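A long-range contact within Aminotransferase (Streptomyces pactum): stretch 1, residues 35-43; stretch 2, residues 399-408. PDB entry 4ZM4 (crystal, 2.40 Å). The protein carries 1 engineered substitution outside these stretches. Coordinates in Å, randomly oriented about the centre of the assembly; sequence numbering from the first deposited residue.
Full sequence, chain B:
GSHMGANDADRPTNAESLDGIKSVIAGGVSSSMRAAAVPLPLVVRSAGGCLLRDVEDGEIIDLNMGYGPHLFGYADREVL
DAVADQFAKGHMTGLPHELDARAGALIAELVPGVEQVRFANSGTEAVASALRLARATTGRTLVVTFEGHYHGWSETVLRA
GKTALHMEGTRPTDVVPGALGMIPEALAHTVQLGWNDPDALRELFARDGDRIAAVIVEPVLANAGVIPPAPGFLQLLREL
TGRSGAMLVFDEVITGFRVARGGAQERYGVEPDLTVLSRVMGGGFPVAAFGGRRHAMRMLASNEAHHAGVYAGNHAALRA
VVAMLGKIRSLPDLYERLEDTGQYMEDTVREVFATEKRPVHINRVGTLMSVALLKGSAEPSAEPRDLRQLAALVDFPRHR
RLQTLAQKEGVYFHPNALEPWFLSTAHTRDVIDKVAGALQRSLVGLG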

# COMPACT_ATOMS: atom_id res chain seq x y z
N ALA B 35 -1.16 5.25 16.69
CA ALA B 35 -2.25 5.36 17.67
C ALA B 35 -1.74 5.64 19.08
O ALA B 35 -2.52 6.05 19.95
CB ALA B 35 -3.12 4.11 17.64
N ALA B 36 -0.44 5.43 19.32
CA ALA B 36 0.19 5.80 20.61
C ALA B 36 0.98 7.11 20.53
O ALA B 36 1.72 7.47 21.45
CB ALA B 36 1.12 4.66 21.06
N ALA B 37 0.81 7.84 19.42
CA ALA B 37 1.62 9.02 19.12
C ALA B 37 0.96 10.33 19.55
O ALA B 37 1.51 11.42 19.34
CB ALA B 37 1.91 9.05 17.64
N VAL B 38 -0.19 10.25 20.18
CA VAL B 38 -0.94 11.43 20.60
C VAL B 38 -1.57 11.17 21.98
O VAL B 38 -2.79 11.20 22.13
CB VAL B 38 -2.01 11.84 19.58
CG1 VAL B 38 -2.47 13.27 19.80
CG2 VAL B 38 -1.51 11.66 18.17
N PRO B 39 -0.73 10.89 22.99
CA PRO B 39 -1.27 10.62 24.33
C PRO B 39 -2.01 11.82 24.94
O PRO B 39 -2.86 11.62 25.81
CB PRO B 39 -0.03 10.26 25.14
CG PRO B 39 1.11 10.90 24.41
CD PRO B 39 0.75 10.87 22.96
N LEU B 40 -1.65 13.03 24.54
CA LEU B 40 -2.50 14.19 24.76
C LEU B 40 -3.25 14.38 23.45
O LEU B 40 -2.66 14.75 22.44
CB LEU B 40 -1.68 15.44 25.10
CG LEU B 40 -2.56 16.68 25.41
CD1 LEU B 40 -3.25 16.52 26.77
CD2 LEU B 40 -1.76 17.98 25.36
N PRO B 41 -4.54 14.10 23.45
CA PRO B 41 -5.25 14.03 22.18
C PRO B 41 -5.12 15.26 21.31
O PRO B 41 -5.15 16.39 21.81
CB PRO B 41 -6.71 13.85 22.60
CG PRO B 41 -6.61 13.14 23.91
CD PRO B 41 -5.35 13.63 24.58
N LEU B 42 -5.00 15.02 19.99
CA LEU B 42 -4.94 16.04 18.97
C LEU B 42 -5.60 15.47 17.74
O LEU B 42 -5.13 14.46 17.23
CB LEU B 42 -3.49 16.40 18.66
CG LEU B 42 -3.21 17.67 17.85
CD1 LEU B 42 -1.71 17.79 17.64
CD2 LEU B 42 -3.90 17.70 16.49
N VAL B 43 -6.69 16.07 17.29
CA VAL B 43 -7.34 15.67 16.08
C VAL B 43 -7.24 16.80 15.08
O VAL B 43 -7.59 17.93 15.36
CB VAL B 43 -8.83 15.32 16.30
CG1 VAL B 43 -9.46 14.84 15.00
CG2 VAL B 43 -8.99 14.26 17.37
N HIS B 399 11.03 12.62 28.54
CA HIS B 399 10.79 13.07 27.17
C HIS B 399 9.29 13.06 26.82
O HIS B 399 8.80 14.05 26.30
CB HIS B 399 11.59 12.26 26.13
CG HIS B 399 11.85 13.04 24.89
ND1 HIS B 399 12.92 13.89 24.77
CD2 HIS B 399 11.14 13.15 23.74
CE1 HIS B 399 12.88 14.48 23.58
NE2 HIS B 399 11.82 14.04 22.94
N ARG B 400 8.58 11.98 27.18
CA ARG B 400 7.13 11.93 27.02
C ARG B 400 6.48 13.12 27.68
O ARG B 400 5.53 13.71 27.15
CB ARG B 400 6.52 10.64 27.60
CG ARG B 400 6.79 9.38 26.78
CD ARG B 400 5.91 8.18 27.15
NE ARG B 400 4.69 8.17 26.33
CZ ARG B 400 4.62 7.82 25.04
NH1 ARG B 400 5.71 7.44 24.36
NH2 ARG B 400 3.46 7.86 24.41
N ARG B 401 6.97 13.46 28.86
CA ARG B 401 6.37 14.53 29.65
C ARG B 401 6.65 15.84 28.96
O ARG B 401 5.74 16.65 28.75
CB ARG B 401 6.94 14.49 31.07
CG ARG B 401 6.15 15.26 32.12
CD ARG B 401 6.15 14.53 33.45
NE ARG B 401 7.41 14.15 34.03
CZ ARG B 401 8.28 14.97 34.61
NH1 ARG B 401 8.11 16.29 34.59
NH2 ARG B 401 9.35 14.46 35.17
N LEU B 402 7.88 16.00 28.48
CA LEU B 402 8.25 17.17 27.66
C LEU B 402 7.37 17.36 26.42
O LEU B 402 7.02 18.50 26.08
CB LEU B 402 9.71 17.09 27.23
CG LEU B 402 10.27 18.31 26.51
CD1 LEU B 402 10.35 19.49 27.47
CD2 LEU B 402 11.64 18.01 25.91
N GLN B 403 7.00 16.29 25.73
CA GLN B 403 6.23 16.49 24.50
C GLN B 403 4.77 16.88 24.76
O GLN B 403 4.21 17.65 24.00
CB GLN B 403 6.38 15.34 23.46
CG GLN B 403 5.29 14.30 23.37
CD GLN B 403 3.93 14.75 22.87
OE1 GLN B 403 2.95 14.49 23.53
NE2 GLN B 403 3.85 15.32 21.70
N THR B 404 4.15 16.36 25.83
CA THR B 404 2.81 16.88 26.28
C THR B 404 2.88 18.37 26.52
O THR B 404 1.99 19.12 26.11
CB THR B 404 2.33 16.17 27.57
OG1 THR B 404 2.07 14.79 27.30
CG2 THR B 404 1.07 16.80 28.13
N LEU B 405 3.95 18.82 27.19
CA LEU B 405 4.09 20.23 27.54
C LEU B 405 4.29 21.07 26.30
O LEU B 405 3.70 22.14 26.16
CB LEU B 405 5.24 20.43 28.54
CG LEU B 405 4.95 19.95 29.98
CD1 LEU B 405 6.24 19.71 30.76
CD2 LEU B 405 4.04 20.94 30.69
N ALA B 406 5.14 20.57 25.40
CA ALA B 406 5.42 21.26 24.12
C ALA B 406 4.16 21.35 23.28
O ALA B 406 3.87 22.39 22.73
CB ALA B 406 6.52 20.52 23.35
N GLN B 407 3.40 20.26 23.24
CA GLN B 407 2.16 20.22 22.47
C GLN B 407 1.19 21.29 22.94
O GLN B 407 0.59 21.99 22.12
CB GLN B 407 1.51 18.86 22.53
CG GLN B 407 0.33 18.67 21.58
CD GLN B 407 -0.21 17.25 21.56
OE1 GLN B 407 0.55 16.28 21.35
NE2 GLN B 407 -1.51 17.09 21.76
N LYS B 408 1.06 21.44 24.26
CA LYS B 408 0.28 22.52 24.83
C LYS B 408 0.81 23.89 24.48
O LYS B 408 0.02 24.81 24.30
CB LYS B 408 0.23 22.43 26.35
CG LYS B 408 -0.63 21.31 26.85
CD LYS B 408 -0.43 21.21 28.35
CE LYS B 408 -1.47 20.31 28.98
NZ LYS B 408 -1.70 20.82 30.36
O HOH W 1 -3.82 18.93 21.72

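A segment without regular secondary structure can be fastened to a helix by one well-placed amide, and the packing of residues 35-43 against the helix at 399-408 illustrates how side-chain conformation makes this possible. The key residue is Q407. Its CA-to-CB bond points toward the loop, and with chi1 and chi2 both t (-171° and 173°) the chain is fully extended, carrying its amide across to the loop backbone. There NE2 donates a hydrogen bond to L40 O at 2.7 Å with an N-H...O angle of 156°, short and reasonably straight. The same nitrogen donates to water 1 as well, at 3.0 Å from NE2 of Q407; that water in turn donates to P41 O at 2.9 Å. Two successive loop carbonyls are thus served by one side chain, the first directly and the second through solvent. The other end of the amide is held more loosely: Q403 NE2 gives a weak hydrogen bond to Q407 OE1 at 3.5 Å, one helical turn back.

L40 complements this polar anchor with apolar packing. It points toward the helix, and its chi1 t, chi2 p rotamer lays CD2 close to the helix surface, 4.1 Å from T404 CG2 and 3.8 Å from K408 CG. The latter contact uses the aliphatic part of the lysine. L42, also directed toward the helix, sets its CB 3.7 Å from Q407 NE2.

R400 shows a different solution. Its CA-to-CB bond runs sideways, yet chi3, at 91° between wells, helps bend the chain so that its end comes nearer the loop. NH2 lies 3.8 Å from P39 CG and makes a weak hydrogen bond to A36 O at 3.5 Å, the carbonyl oxygen sitting at the guanidinium edge, near its plane, where the N-H bonds lie.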